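Local atomic coordinates of ribosomal protein S2-related protein (Deinococcus radiodurans, PDB entry 2JH3), a protein that binds a [4Fe-4S] cluster and probably acts as a chelatase related to the sirohydrochlorin ferrochelatases. Residues 71-76 with 82-87; 132-137 with 206-211; 279-284 with 366-371; 332-337 with 353-358. One frame throughout, in Å; residues are numbered along the deposited sequence.

Interaction 1: residues 71-76 with 82-87; sequences PVFLSE and TVLPRE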
loop_
_atom_site.group_PDB
_atom_site.type_symbol
_atom_site.label_atom_id
_atom_site.label_comp_id
_atom_site.label_asym_id
_atom_site.label_seq_id
_atom_site.Cartn_x
_atom_site.Cartn_y
_atom_site.Cartn_z
ATOM N N PRO A 71 -9.587 -21.671 -23.527
ATOM C CA PRO A 71 -10.049 -20.327 -23.238
ATOM C C PRO A 71 -11.532 -20.185 -22.858
ATOM O O PRO A 71 -12.406 -20.393 -23.705
ATOM C CB PRO A 71 -9.777 -19.560 -24.570
ATOM C CG PRO A 71 -8.819 -20.402 -25.297
ATOM C CD PRO A 71 -9.254 -21.793 -24.952
ATOM N N VAL A 72 -11.788 -19.765 -21.615
ATOM C CA VAL A 72 -13.142 -19.461 -21.136
ATOM C C VAL A 72 -13.481 -18.017 -21.568
ATOM O O VAL A 72 -13.501 -17.082 -20.760
ATOM C CB VAL A 72 -13.259 -19.697 -19.586
ATOM C CG1 VAL A 72 -14.744 -19.531 -19.093
ATOM C CG2 VAL A 72 -12.844 -21.079 -19.254
ATOM N N PHE A 73 -13.635 -17.852 -22.885
ATOM C CA PHE A 73 -13.965 -16.603 -23.529
ATOM C C PHE A 73 -15.128 -16.914 -24.468
ATOM O O PHE A 73 -15.168 -17.978 -25.124
ATOM C CB PHE A 73 -12.828 -16.025 -24.375
ATOM C CG PHE A 73 -11.706 -15.426 -23.556
ATOM C CD1 PHE A 73 -11.478 -14.062 -23.565
ATOM C CD2 PHE A 73 -10.906 -16.236 -22.756
ATOM C CE1 PHE A 73 -10.458 -13.507 -22.801
ATOM C CE2 PHE A 73 -9.876 -15.691 -22.013
ATOM C CZ PHE A 73 -9.665 -14.319 -22.035
ATOM N N LEU A 74 -16.076 -15.970 -24.514
ATOM C CA LEU A 74 -17.270 -16.145 -25.323
ATOM C C LEU A 74 -17.125 -15.345 -26.581
ATOM O O LEU A 74 -18.045 -14.687 -27.033
ATOM C CB LEU A 74 -18.514 -15.779 -24.521
ATOM C CG LEU A 74 -18.726 -16.736 -23.356
ATOM C CD1 LEU A 74 -19.977 -16.444 -22.587
ATOM C CD2 LEU A 74 -18.852 -18.136 -23.836
ATOM N N SER A 75 -15.923 -15.358 -27.134
ATOM C CA SER A 75 -15.662 -14.749 -28.429
ATOM C C SER A 75 -14.548 -15.565 -29.049
ATOM O O SER A 75 -13.952 -16.458 -28.371
ATOM C CB SER A 75 -15.228 -13.315 -28.282
ATOM O OG SER A 75 -14.060 -13.278 -27.439
ATOM N N GLU A 76 -14.314 -15.336 -30.336
ATOM C CA GLU A 76 -13.252 -16.007 -31.048
ATOM C C GLU A 76 -12.776 -14.959 -31.987
ATOM O O GLU A 76 -13.487 -14.569 -32.891
ATOM C CB GLU A 76 -13.771 -17.236 -31.791
ATOM C CG GLU A 76 -12.764 -17.958 -32.641
ATOM C CD GLU A 76 -13.321 -19.305 -33.124
ATOM O OE1 GLU A 76 -14.557 -19.349 -33.504
ATOM O OE2 GLU A 76 -12.532 -20.284 -33.115
ATOM N N THR A 82 -4.672 -14.208 -31.157
ATOM C CA THR A 82 -3.377 -13.525 -31.114
ATOM C C THR A 82 -2.801 -13.269 -29.710
ATOM O O THR A 82 -1.675 -13.707 -29.427
ATOM C CB THR A 82 -3.460 -12.303 -32.011
ATOM O OG1 THR A 82 -3.751 -12.795 -33.345
ATOM C CG2 THR A 82 -2.170 -11.464 -31.988
ATOM N N VAL A 83 -3.570 -12.671 -28.822
ATOM C CA VAL A 83 -3.056 -12.250 -27.516
ATOM C C VAL A 83 -2.741 -13.437 -26.642
ATOM O O VAL A 83 -1.700 -13.483 -26.118
ATOM C CB VAL A 83 -4.058 -11.317 -26.795
ATOM C CG1 VAL A 83 -3.622 -10.932 -25.333
ATOM C CG2 VAL A 83 -4.313 -10.031 -27.636
ATOM N N LEU A 84 -3.680 -14.373 -26.429
ATOM C CA LEU A 84 -3.431 -15.479 -25.481
ATOM C C LEU A 84 -2.278 -16.352 -25.940
ATOM O O LEU A 84 -1.372 -16.652 -25.129
ATOM C CB LEU A 84 -4.705 -16.300 -25.150
ATOM C CG LEU A 84 -5.982 -15.503 -24.743
ATOM C CD1 LEU A 84 -7.166 -16.382 -24.359
ATOM C CD2 LEU A 84 -5.786 -14.411 -23.710
ATOM N N PRO A 85 -2.247 -16.736 -27.234
ATOM C CA PRO A 85 -1.137 -17.513 -27.771
ATOM C C PRO A 85 0.220 -16.816 -27.648
ATOM O O PRO A 85 1.176 -17.441 -27.251
ATOM C CB PRO A 85 -1.540 -17.743 -29.236
ATOM C CG PRO A 85 -2.948 -17.627 -29.240
ATOM C CD PRO A 85 -3.288 -16.552 -28.267
ATOM N N ARG A 86 0.271 -15.524 -27.883
ATOM C CA ARG A 86 1.497 -14.718 -27.713
ATOM C C ARG A 86 2.000 -14.690 -26.261
ATOM O O ARG A 86 3.164 -14.778 -26.026
ATOM C CB ARG A 86 1.147 -13.313 -28.103
ATOM C CG ARG A 86 2.183 -12.344 -28.307
ATOM C CD ARG A 86 1.416 -11.048 -28.698
ATOM N NE ARG A 86 0.942 -10.433 -27.477
ATOM C CZ ARG A 86 0.075 -9.439 -27.317
ATOM N NH1 ARG A 86 -0.596 -8.867 -28.326
ATOM N NH2 ARG A 86 -0.109 -9.039 -26.030
ATOM N N GLU A 87 1.105 -14.521 -25.293
ATOM C CA GLU A 87 1.521 -14.475 -23.909
ATOM C C GLU A 87 1.890 -15.876 -23.388
ATOM O O GLU A 87 2.886 -16.067 -22.658
ATOM C CB GLU A 87 0.419 -13.861 -23.096
ATOM C CG GLU A 87 0.148 -12.398 -23.473
ATOM C CD GLU A 87 1.351 -11.490 -23.111
ATOM O OE1 GLU A 87 1.718 -11.421 -21.913
ATOM O OE2 GLU A 87 1.916 -10.850 -24.004
#
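Pro71 and Leu84 mark the closest approach of the two backbones, their CA atoms 8.5 Å apart: residues 71-76 leave strand 66-71 through an inverse gamma turn centred on Val72, and helix 78-88 faces them from residues 82-87. That gap is bridged by side chains alone, with no hydrogen bond across it. Leu84 does the work with a single methyl. With CG anti to its own carbonyl carbon (chi1 -49°), the leucine runs out toward the loop, and Phe73 comes to meet it from the opposite direction. CD1 of Leu84 lies 3.7 Å from CE2 of Phe73. Measured to the centroid of the Phe73 ring, CD1 of Leu84 is 4.1 Å away and 30° off the normal, an off-centre CH-pi contact displaced to the CE2 side. The same methyl also touches the proline, CD1 of Leu84 to CB of Pro71 being 4.1 Å. All three residues are buried. The contact belongs to a chelatase-type CbiX domain, where it ties the end of a sheet strand to the helix that follows it. Ile9 of strand 5-10 packs against both Phe73 and Leu84, while Tyr112 of strand 108-112 touches Pro71 and Leu84, and these strands flank 66-71 in the sheet.

Interaction 2: residues 132-137 with 206-211; sequences DTLPEG and QAVLVP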
loop_
_atom_site.group_PDB
_atom_site.type_symbol
_atom_site.label_atom_id
_atom_site.label_comp_id
_atom_site.label_asym_id
_atom_site.label_seq_id
_atom_site.Cartn_x
_atom_site.Cartn_y
_atom_site.Cartn_z
ATOM N N ASP A 132 -34.350 -22.016 -17.492
ATOM C CA ASP A 132 -34.265 -21.808 -16.047
ATOM C C ASP A 132 -34.768 -20.434 -15.653
ATOM O O ASP A 132 -35.169 -20.208 -14.514
ATOM C CB ASP A 132 -32.819 -21.966 -15.548
ATOM C CG ASP A 132 -32.281 -23.406 -15.686
ATOM O OD1 ASP A 132 -33.053 -24.307 -16.115
ATOM O OD2 ASP A 132 -31.065 -23.606 -15.359
ATOM N N THR A 133 -34.710 -19.498 -16.590
ATOM C CA THR A 133 -35.062 -18.108 -16.328
ATOM C C THR A 133 -36.607 -17.880 -16.373
ATOM O O THR A 133 -37.120 -17.014 -15.660
ATOM C CB THR A 133 -34.265 -17.167 -17.300
ATOM O OG1 THR A 133 -32.852 -17.263 -17.004
ATOM C CG2 THR A 133 -34.706 -15.743 -17.187
ATOM N N LEU A 134 -37.327 -18.683 -17.154
ATOM C CA LEU A 134 -38.805 -18.607 -17.227
ATOM C C LEU A 134 -39.528 -18.952 -15.914
ATOM O O LEU A 134 -39.020 -19.760 -15.111
ATOM C CB LEU A 134 -39.326 -19.551 -18.297
ATOM C CG LEU A 134 -38.695 -19.375 -19.659
ATOM C CD1 LEU A 134 -39.273 -20.398 -20.602
ATOM C CD2 LEU A 134 -38.907 -17.947 -20.196
ATOM N N PRO A 135 -40.729 -18.348 -15.692
ATOM C CA PRO A 135 -41.541 -18.712 -14.521
ATOM C C PRO A 135 -41.846 -20.163 -14.742
ATOM O O PRO A 135 -42.235 -20.531 -15.862
ATOM C CB PRO A 135 -42.796 -17.840 -14.658
ATOM C CG PRO A 135 -42.396 -16.744 -15.564
ATOM C CD PRO A 135 -41.428 -17.353 -16.525
ATOM N N GLU A 136 -41.593 -20.994 -13.739
ATOM C CA GLU A 136 -41.228 -22.385 -14.067
ATOM C C GLU A 136 -42.391 -23.191 -14.653
ATOM O O GLU A 136 -42.160 -24.260 -15.225
ATOM C CB GLU A 136 -40.495 -23.086 -12.914
ATOM C CG GLU A 136 -39.508 -24.193 -13.364
ATOM C CD GLU A 136 -38.322 -23.730 -14.253
ATOM O OE1 GLU A 136 -38.221 -22.545 -14.676
ATOM O OE2 GLU A 136 -37.467 -24.599 -14.542
ATOM N N GLY A 137 -43.611 -22.640 -14.594
ATOM C CA GLY A 137 -44.703 -23.147 -15.421
ATOM C C GLY A 137 -44.566 -22.981 -16.930
ATOM O O GLY A 137 -45.157 -23.744 -17.694
ATOM N N GLN A 206 -44.234 -13.162 -25.262
ATOM C CA GLN A 206 -43.204 -13.067 -24.200
ATOM C C GLN A 206 -41.802 -13.205 -24.779
ATOM O O GLN A 206 -41.623 -13.641 -25.938
ATOM C CB GLN A 206 -43.366 -14.130 -23.154
ATOM C CG GLN A 206 -44.528 -13.929 -22.266
ATOM C CD GLN A 206 -44.316 -14.647 -20.959
ATOM O OE1 GLN A 206 -44.070 -15.854 -20.942
ATOM N NE2 GLN A 206 -44.366 -13.898 -19.853
ATOM N N ALA A 207 -40.834 -12.786 -23.957
ATOM C CA ALA A 207 -39.414 -12.828 -24.330
ATOM C C ALA A 207 -38.551 -13.186 -23.130
ATOM O O ALA A 207 -38.901 -12.881 -21.990
ATOM C CB ALA A 207 -38.993 -11.472 -24.909
ATOM N N VAL A 208 -37.407 -13.833 -23.409
ATOM C CA VAL A 208 -36.367 -14.130 -22.387
ATOM C C VAL A 208 -34.953 -13.657 -22.895
ATOM O O VAL A 208 -34.538 -13.940 -24.027
ATOM C CB VAL A 208 -36.360 -15.625 -21.943
ATOM C CG1 VAL A 208 -36.120 -16.543 -23.132
ATOM C CG2 VAL A 208 -35.363 -15.850 -20.757
ATOM N N LEU A 209 -34.282 -12.878 -22.060
ATOM C CA LEU A 209 -32.995 -12.366 -22.435
ATOM C C LEU A 209 -31.895 -13.206 -21.753
ATOM O O LEU A 209 -31.860 -13.341 -20.530
ATOM C CB LEU A 209 -32.873 -10.905 -22.051
ATOM C CG LEU A 209 -31.543 -10.242 -22.345
ATOM C CD1 LEU A 209 -31.363 -10.016 -23.824
ATOM C CD2 LEU A 209 -31.488 -8.948 -21.641
ATOM N N VAL A 210 -31.042 -13.765 -22.586
ATOM C CA VAL A 210 -29.800 -14.418 -22.135
ATOM C C VAL A 210 -28.559 -13.649 -22.647
ATOM O O VAL A 210 -28.224 -13.655 -23.832
ATOM C CB VAL A 210 -29.766 -15.943 -22.475
ATOM C CG1 VAL A 210 -28.368 -16.621 -22.099
ATOM C CG2 VAL A 210 -30.889 -16.638 -21.739
ATOM N N PRO A 211 -27.876 -12.999 -21.725
ATOM C CA PRO A 211 -26.576 -12.440 -21.964
ATOM C C PRO A 211 -25.503 -13.474 -22.294
ATOM O O PRO A 211 -25.225 -14.396 -21.464
ATOM C CB PRO A 211 -26.255 -11.716 -20.644
ATOM C CG PRO A 211 -27.605 -11.533 -19.977
ATOM C CD PRO A 211 -28.296 -12.786 -20.326
#
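Thr133 and Leu134 present their methyl groups to Val208 where helix 122-133 ends against strand 207-211, a helix-on-sheet packing in the second chelatase-like alpha/beta unit, whose five-stranded sheet is parallel throughout. The two side chains meet the valine differently. Thr133 approaches it at a slant: its CG2, anti to the backbone N, comes to 3.6 Å from CG2 of Val208. Leu134, the first residue to depart from helical backbone angles, crosses the valine at about a right angle. Its CB does not head straight for the strand, but the side chain then bends toward it, bringing CD2 of Leu134 to 3.9 Å from CB of Val208. Between them the threonine and the leucine take up two neighbouring parts of one side chain, the CG2 branch and the CB beside it. No hydrogen bond spans the contact, and none is needed by the threonine hydroxyl, since OG1 of Thr133 bonds back to the carbonyl O of Gln129 one turn earlier in its own helix. His242 of the adjacent strand 241-243 touches both Thr133 and Leu134, so the helix end spans two strands, while Val143 packs on Leu134 and Val208. A second, longer touch completes the grip on the valine: CD2 of Leu134 is 4.2 Å from CG2 of Val208.

Interaction 3: residues 279-284 with 366-371; sequences EAWAAL and LGLELL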
loop_
_atom_site.group_PDB
_atom_site.type_symbol
_atom_site.label_atom_id
_atom_site.label_comp_id
_atom_site.label_asym_id
_atom_site.label_seq_id
_atom_site.Cartn_x
_atom_site.Cartn_y
_atom_site.Cartn_z
ATOM N N GLU A 279 9.906 -31.632 -8.275
ATOM C CA GLU A 279 10.966 -31.278 -7.325
ATOM C C GLU A 279 10.625 -30.106 -6.418
ATOM O O GLU A 279 10.908 -30.116 -5.217
ATOM C CB GLU A 279 12.235 -30.958 -8.099
ATOM C CG GLU A 279 12.910 -32.189 -8.709
ATOM C CD GLU A 279 14.169 -31.833 -9.511
ATOM O OE1 GLU A 279 14.862 -30.858 -9.192
ATOM O OE2 GLU A 279 14.400 -32.514 -10.489
ATOM N N ALA A 280 10.035 -29.053 -7.008
ATOM C CA ALA A 280 9.712 -27.852 -6.251
ATOM C C ALA A 280 8.671 -28.153 -5.195
ATOM O O ALA A 280 8.776 -27.712 -4.049
ATOM C CB ALA A 280 9.318 -26.749 -7.123
ATOM N N TRP A 281 7.737 -29.045 -5.510
ATOM C CA TRP A 281 6.751 -29.394 -4.504
ATOM C C TRP A 281 7.303 -30.330 -3.461
ATOM O O TRP A 281 6.857 -30.287 -2.324
ATOM C CB TRP A 281 5.410 -29.819 -5.165
ATOM C CG TRP A 281 4.823 -28.552 -5.758
ATOM C CD1 TRP A 281 4.949 -28.122 -7.015
ATOM C CD2 TRP A 281 4.078 -27.550 -5.054
ATOM N NE1 TRP A 281 4.298 -26.934 -7.178
ATOM C CE2 TRP A 281 3.793 -26.538 -5.959
ATOM C CE3 TRP A 281 3.691 -27.396 -3.723
ATOM C CZ2 TRP A 281 3.099 -25.386 -5.601
ATOM C CZ3 TRP A 281 2.991 -26.256 -3.349
ATOM C CH2 TRP A 281 2.694 -25.269 -4.291
ATOM N N ALA A 282 8.301 -31.142 -3.815
ATOM C CA ALA A 282 9.034 -31.913 -2.775
ATOM C C ALA A 282 9.751 -30.981 -1.796
ATOM O O ALA A 282 9.803 -31.231 -0.538
ATOM C CB ALA A 282 10.015 -32.870 -3.399
ATOM N N ALA A 283 10.335 -29.910 -2.320
ATOM C CA ALA A 283 10.957 -28.912 -1.452
ATOM C C ALA A 283 9.943 -28.238 -0.505
ATOM O O ALA A 283 10.161 -27.992 0.717
ATOM C CB ALA A 283 11.610 -27.873 -2.269
ATOM N N LEU A 284 8.793 -27.948 -1.057
ATOM C CA LEU A 284 7.751 -27.276 -0.261
ATOM C C LEU A 284 7.267 -28.197 0.852
ATOM O O LEU A 284 7.143 -27.750 1.952
ATOM C CB LEU A 284 6.582 -26.846 -1.159
ATOM C CG LEU A 284 5.328 -26.143 -0.548
ATOM C CD1 LEU A 284 4.364 -27.046 0.165
ATOM C CD2 LEU A 284 5.709 -25.066 0.420
ATOM N N LEU A 366 -2.561 -27.300 -4.259
ATOM C CA LEU A 366 -3.589 -26.374 -4.836
ATOM C C LEU A 366 -3.834 -25.177 -3.962
ATOM O O LEU A 366 -3.951 -24.117 -4.451
ATOM C CB LEU A 366 -4.902 -27.095 -5.201
ATOM C CG LEU A 366 -5.937 -26.270 -6.013
ATOM C CD1 LEU A 366 -5.408 -25.818 -7.349
ATOM C CD2 LEU A 366 -7.257 -27.094 -6.180
ATOM N N GLY A 367 -3.920 -25.356 -2.658
ATOM C CA GLY A 367 -3.987 -24.288 -1.738
ATOM C C GLY A 367 -2.966 -23.199 -1.880
ATOM O O GLY A 367 -3.286 -22.030 -2.052
ATOM N N LEU A 368 -1.732 -23.622 -1.938
ATOM C CA LEU A 368 -0.600 -22.719 -2.094
ATOM C C LEU A 368 -0.462 -22.158 -3.478
ATOM O O LEU A 368 -0.071 -21.011 -3.603
ATOM C CB LEU A 368 0.714 -23.436 -1.675
ATOM C CG LEU A 368 1.414 -23.290 -0.303
ATOM C CD1 LEU A 368 0.843 -22.269 0.692
ATOM C CD2 LEU A 368 1.696 -24.524 0.380
ATOM N N GLU A 369 -0.804 -22.936 -4.511
ATOM C CA GLU A 369 -0.834 -22.441 -5.854
ATOM C C GLU A 369 -1.920 -21.391 -6.130
ATOM O O GLU A 369 -1.655 -20.456 -6.905
ATOM C CB GLU A 369 -0.987 -23.557 -6.875
ATOM C CG GLU A 369 -0.584 -23.060 -8.257
ATOM C CD GLU A 369 0.936 -23.046 -8.398
ATOM O OE1 GLU A 369 1.484 -24.174 -8.479
ATOM O OE2 GLU A 369 1.573 -21.965 -8.399
ATOM N N LEU A 370 -3.113 -21.528 -5.554
ATOM C CA LEU A 370 -4.076 -20.493 -5.712
ATOM C C LEU A 370 -3.774 -19.230 -4.835
ATOM O O LEU A 370 -4.228 -18.150 -5.163
ATOM C CB LEU A 370 -5.487 -21.037 -5.422
ATOM C CG LEU A 370 -6.043 -22.143 -6.345
ATOM C CD1 LEU A 370 -7.378 -22.663 -5.885
ATOM C CD2 LEU A 370 -6.064 -21.755 -7.875
ATOM N N LEU A 371 -3.133 -19.408 -3.689
ATOM C CA LEU A 371 -2.847 -18.346 -2.748
ATOM C C LEU A 371 -1.711 -17.451 -3.247
ATOM O O LEU A 371 -1.774 -16.215 -3.255
ATOM C CB LEU A 371 -2.405 -18.956 -1.433
ATOM C CG LEU A 371 -1.926 -17.933 -0.362
ATOM C CD1 LEU A 371 -2.977 -17.033 0.097
ATOM C CD2 LEU A 371 -1.426 -18.694 0.842
#
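Trp281 reaches from helix 275-290 toward helix 361-371; the short segments 279-284 and 366-371 run at 102° to each other, their axes 12.5 Å apart at closest approach. Its CB leads to CG placed anti to the carbonyl carbon (chi1 -70°), which sends the indole across the gap. On the five-membered ring, NE1 hydrogen-bonds to OE2 of Glu377 in helix 375-383. Further along, CZ2 of Trp281 comes 3.5 Å from OE1 of Glu369, an oblique contact with the ring and carboxylate planes 74° apart. At the far rim, CH2 of Trp281 lies 3.8 Å from CB of Leu368, and CZ3 of Trp281 4.0 Å from that same CB, which sits in the plane of the ring at its edge. One turn on, Leu284 meets Leu368 tip to tip, with CD1 of Leu284 3.7 Å from CD2 of Leu368. With an alanine here instead of Trp281, a gap would probably open beside CB of Leu368 and Glu377 would lose its indole N-H partner. This is a buried apolar joint within the stabilising domain, with acidic groups along one flank. OE2 of Glu369 accepts from the backbone N of Ala374, but OE1 lies close to OE2 of Glu377, so the two carboxylates probably raise each other's pKa; the N-H groups bonded to them would be expected to offset part of that repulsion.

Interaction 4: residues 332-337 with 353-358; sequences DLTARD and RGWRAV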
loop_
_atom_site.group_PDB
_atom_site.type_symbol
_atom_site.label_atom_id
_atom_site.label_comp_id
_atom_site.label_asym_id
_atom_site.label_seq_id
_atom_site.Cartn_x
_atom_site.Cartn_y
_atom_site.Cartn_z
ATOM N N ASP A 332 -10.667 -17.445 -2.187
ATOM C CA ASP A 332 -11.706 -16.424 -2.020
ATOM C C ASP A 332 -11.385 -15.473 -0.845
ATOM O O ASP A 332 -11.565 -14.285 -0.940
ATOM C CB ASP A 332 -13.047 -17.077 -1.665
ATOM C CG ASP A 332 -13.645 -17.933 -2.777
ATOM O OD1 ASP A 332 -13.108 -17.991 -3.884
ATOM O OD2 ASP A 332 -14.709 -18.540 -2.521
ATOM N N LEU A 333 -10.948 -15.989 0.292
ATOM C CA LEU A 333 -10.715 -15.139 1.426
ATOM C C LEU A 333 -9.491 -14.198 1.288
ATOM O O LEU A 333 -9.411 -13.143 1.962
ATOM C CB LEU A 333 -10.584 -15.941 2.712
ATOM C CG LEU A 333 -11.669 -15.838 3.806
ATOM C CD1 LEU A 333 -13.124 -15.687 3.272
ATOM C CD2 LEU A 333 -11.526 -17.055 4.776
ATOM N N THR A 334 -8.583 -14.541 0.419
ATOM C CA THR A 334 -7.356 -13.768 0.180
ATOM C C THR A 334 -7.401 -12.990 -1.145
ATOM O O THR A 334 -6.408 -12.357 -1.564
ATOM C CB THR A 334 -6.145 -14.716 0.205
ATOM O OG1 THR A 334 -6.284 -15.759 -0.759
ATOM C CG2 THR A 334 -5.960 -15.341 1.599
ATOM N N ALA A 335 -8.566 -13.022 -1.807
ATOM C CA ALA A 335 -8.738 -12.364 -3.080
ATOM C C ALA A 335 -8.810 -10.821 -2.964
ATOM O O ALA A 335 -8.516 -10.102 -3.936
ATOM C CB ALA A 335 -9.987 -12.919 -3.835
ATOM N N ARG A 336 -9.169 -10.304 -1.802
ATOM C CA ARG A 336 -9.269 -8.865 -1.606
ATOM C C ARG A 336 -8.477 -8.467 -0.371
ATOM O O ARG A 336 -8.314 -9.285 0.566
ATOM C CB ARG A 336 -10.748 -8.453 -1.427
ATOM C CG ARG A 336 -11.593 -8.729 -2.679
ATOM C CD ARG A 336 -13.141 -8.476 -2.478
ATOM N NE ARG A 336 -13.799 -8.597 -3.819
ATOM C CZ ARG A 336 -13.843 -7.651 -4.788
ATOM N NH1 ARG A 336 -13.273 -6.431 -4.665
ATOM N NH2 ARG A 336 -14.420 -7.925 -5.948
ATOM N N ASP A 337 -8.028 -7.216 -0.369
ATOM C CA ASP A 337 -7.339 -6.608 0.744
ATOM C C ASP A 337 -8.328 -6.133 1.796
ATOM O O ASP A 337 -9.568 -6.288 1.641
ATOM C CB ASP A 337 -6.341 -5.530 0.297
ATOM C CG ASP A 337 -7.021 -4.213 -0.234
ATOM O OD1 ASP A 337 -8.221 -3.975 0.052
ATOM O OD2 ASP A 337 -6.331 -3.435 -0.932
ATOM N N ARG A 353 -5.788 -10.051 7.072
ATOM C CA ARG A 353 -5.810 -10.754 8.305
ATOM C C ARG A 353 -7.190 -11.382 8.534
ATOM O O ARG A 353 -8.125 -11.160 7.798
ATOM C CB ARG A 353 -5.416 -9.847 9.475
ATOM C CG ARG A 353 -3.978 -9.465 9.487
ATOM C CD ARG A 353 -3.706 -8.343 10.500
ATOM N NE ARG A 353 -4.106 -7.050 9.977
ATOM C CZ ARG A 353 -3.954 -5.855 10.567
ATOM N NH1 ARG A 353 -3.436 -5.771 11.775
ATOM N NH2 ARG A 353 -4.298 -4.752 9.885
ATOM N N GLY A 354 -7.228 -12.279 9.498
ATOM C CA GLY A 354 -8.496 -12.751 10.050
ATOM C C GLY A 354 -9.009 -14.141 9.693
ATOM O O GLY A 354 -10.072 -14.559 10.150
ATOM N N TRP A 355 -8.168 -14.889 9.023
ATOM C CA TRP A 355 -8.522 -16.184 8.461
ATOM C C TRP A 355 -7.562 -17.281 8.885
ATOM O O TRP A 355 -6.428 -17.008 9.316
ATOM C CB TRP A 355 -8.598 -16.067 6.951
ATOM C CG TRP A 355 -7.258 -15.678 6.343
ATOM C CD1 TRP A 355 -6.843 -14.439 6.093
ATOM C CD2 TRP A 355 -6.181 -16.548 5.930
ATOM N NE1 TRP A 355 -5.609 -14.441 5.592
ATOM C CE2 TRP A 355 -5.145 -15.727 5.509
ATOM C CE3 TRP A 355 -5.999 -17.933 5.908
ATOM C CZ2 TRP A 355 -3.929 -16.236 5.011
ATOM C CZ3 TRP A 355 -4.811 -18.439 5.410
ATOM C CH2 TRP A 355 -3.782 -17.599 5.006
ATOM N N ARG A 356 -7.995 -18.541 8.811
ATOM C CA ARG A 356 -7.067 -19.703 8.928
ATOM C C ARG A 356 -7.499 -20.851 8.004
ATOM O O ARG A 356 -8.685 -21.143 7.903
ATOM C CB ARG A 356 -6.921 -20.214 10.372
ATOM C CG ARG A 356 -8.003 -21.060 10.914
ATOM C CD ARG A 356 -7.983 -21.249 12.383
ATOM N NE ARG A 356 -7.311 -22.496 12.787
ATOM C CZ ARG A 356 -7.884 -23.693 12.859
ATOM N NH1 ARG A 356 -7.175 -24.731 13.261
ATOM N NH2 ARG A 356 -9.173 -23.845 12.600
ATOM N N ALA A 357 -6.577 -21.450 7.284
ATOM C CA ALA A 357 -6.948 -22.529 6.421
ATOM C C ALA A 357 -6.435 -23.800 7.007
ATOM O O ALA A 357 -5.243 -23.880 7.354
ATOM C CB ALA A 357 -6.383 -22.358 5.014
ATOM N N VAL A 358 -7.280 -24.832 7.068
ATOM C CA VAL A 358 -6.809 -26.161 7.483
ATOM C C VAL A 358 -6.937 -27.096 6.315
ATOM O O VAL A 358 -8.034 -27.351 5.846
ATOM C CB VAL A 358 -7.558 -26.643 8.719
ATOM C CG1 VAL A 358 -7.194 -28.111 9.067
ATOM C CG2 VAL A 358 -7.225 -25.787 9.901
#
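A beta-alpha-beta unit made of strand 322-324, helix 327-333 and strand 355-359 is closed here, the last turn of the helix and the residues after it packing on the start of the second strand. Trp355 supplies the strand's whole share of the closest contacts, and Leu333 and Thr334 meet it at two separate places. CD2 of Leu333 lies 3.8 Å from CB of Trp355, the two side chains sliding past each other in opposite directions. Thr334 crosses the tryptophan obliquely and sets its methyl over one face of the indole, 3.9 Å above the plane and offset toward the rim; CG2 of Thr334 is 4.0 Å from CE2 of Trp355. The ring is offered this way because CG of Trp355 stands between the backbone N and the carbonyl carbon, chi1 62°. Polar atoms of both residues are held from outside the contact: NE1 of Trp355 hydrogen-bonds to the carbonyl O of Pro352, which helps fix the ring's rotation, and OG1 of Thr334, on a different branch from the methyl that faces the ring, hydrogen-bonds with the carbonyl O of Leu330 and NH2 of Arg346. Arg353 reaches the second subunit, where its NH1 hydrogen-bonds to the carbonyl O of Leu426 of that subunit. Within the unit, Leu330 of helix 327-333 also packs on Trp355, while Leu333 extends over Gln322 and Val324 of the parallel strand 322-324, so the helix end rests across both strands it connects.

The four contacts follow the domain order of the chain: interaction 1 in the first chelatase-like unit, interaction 2 between helix 122-133 and the parallel sheet of the second, and interactions 3 and 4 in the stabilising domain. Interactions 1 and 2 have centres about 30 Å apart without touching; interactions 2 and 3 lie on opposite sides of the chain's centre, their centres about 44 Å apart. Interactions 3 and 4, with centres about 18 Å apart, are directly joined: 332-337 with 353-358 is nested in the loop closed by 279-284 with 366-371, strand 355-359 leads into helix 361-371, and Leu371 packs on Thr334. Helix packing thus recurs in both chelatase-like units and the stabilising domain; none of the contacts lies in the cluster-binding domain.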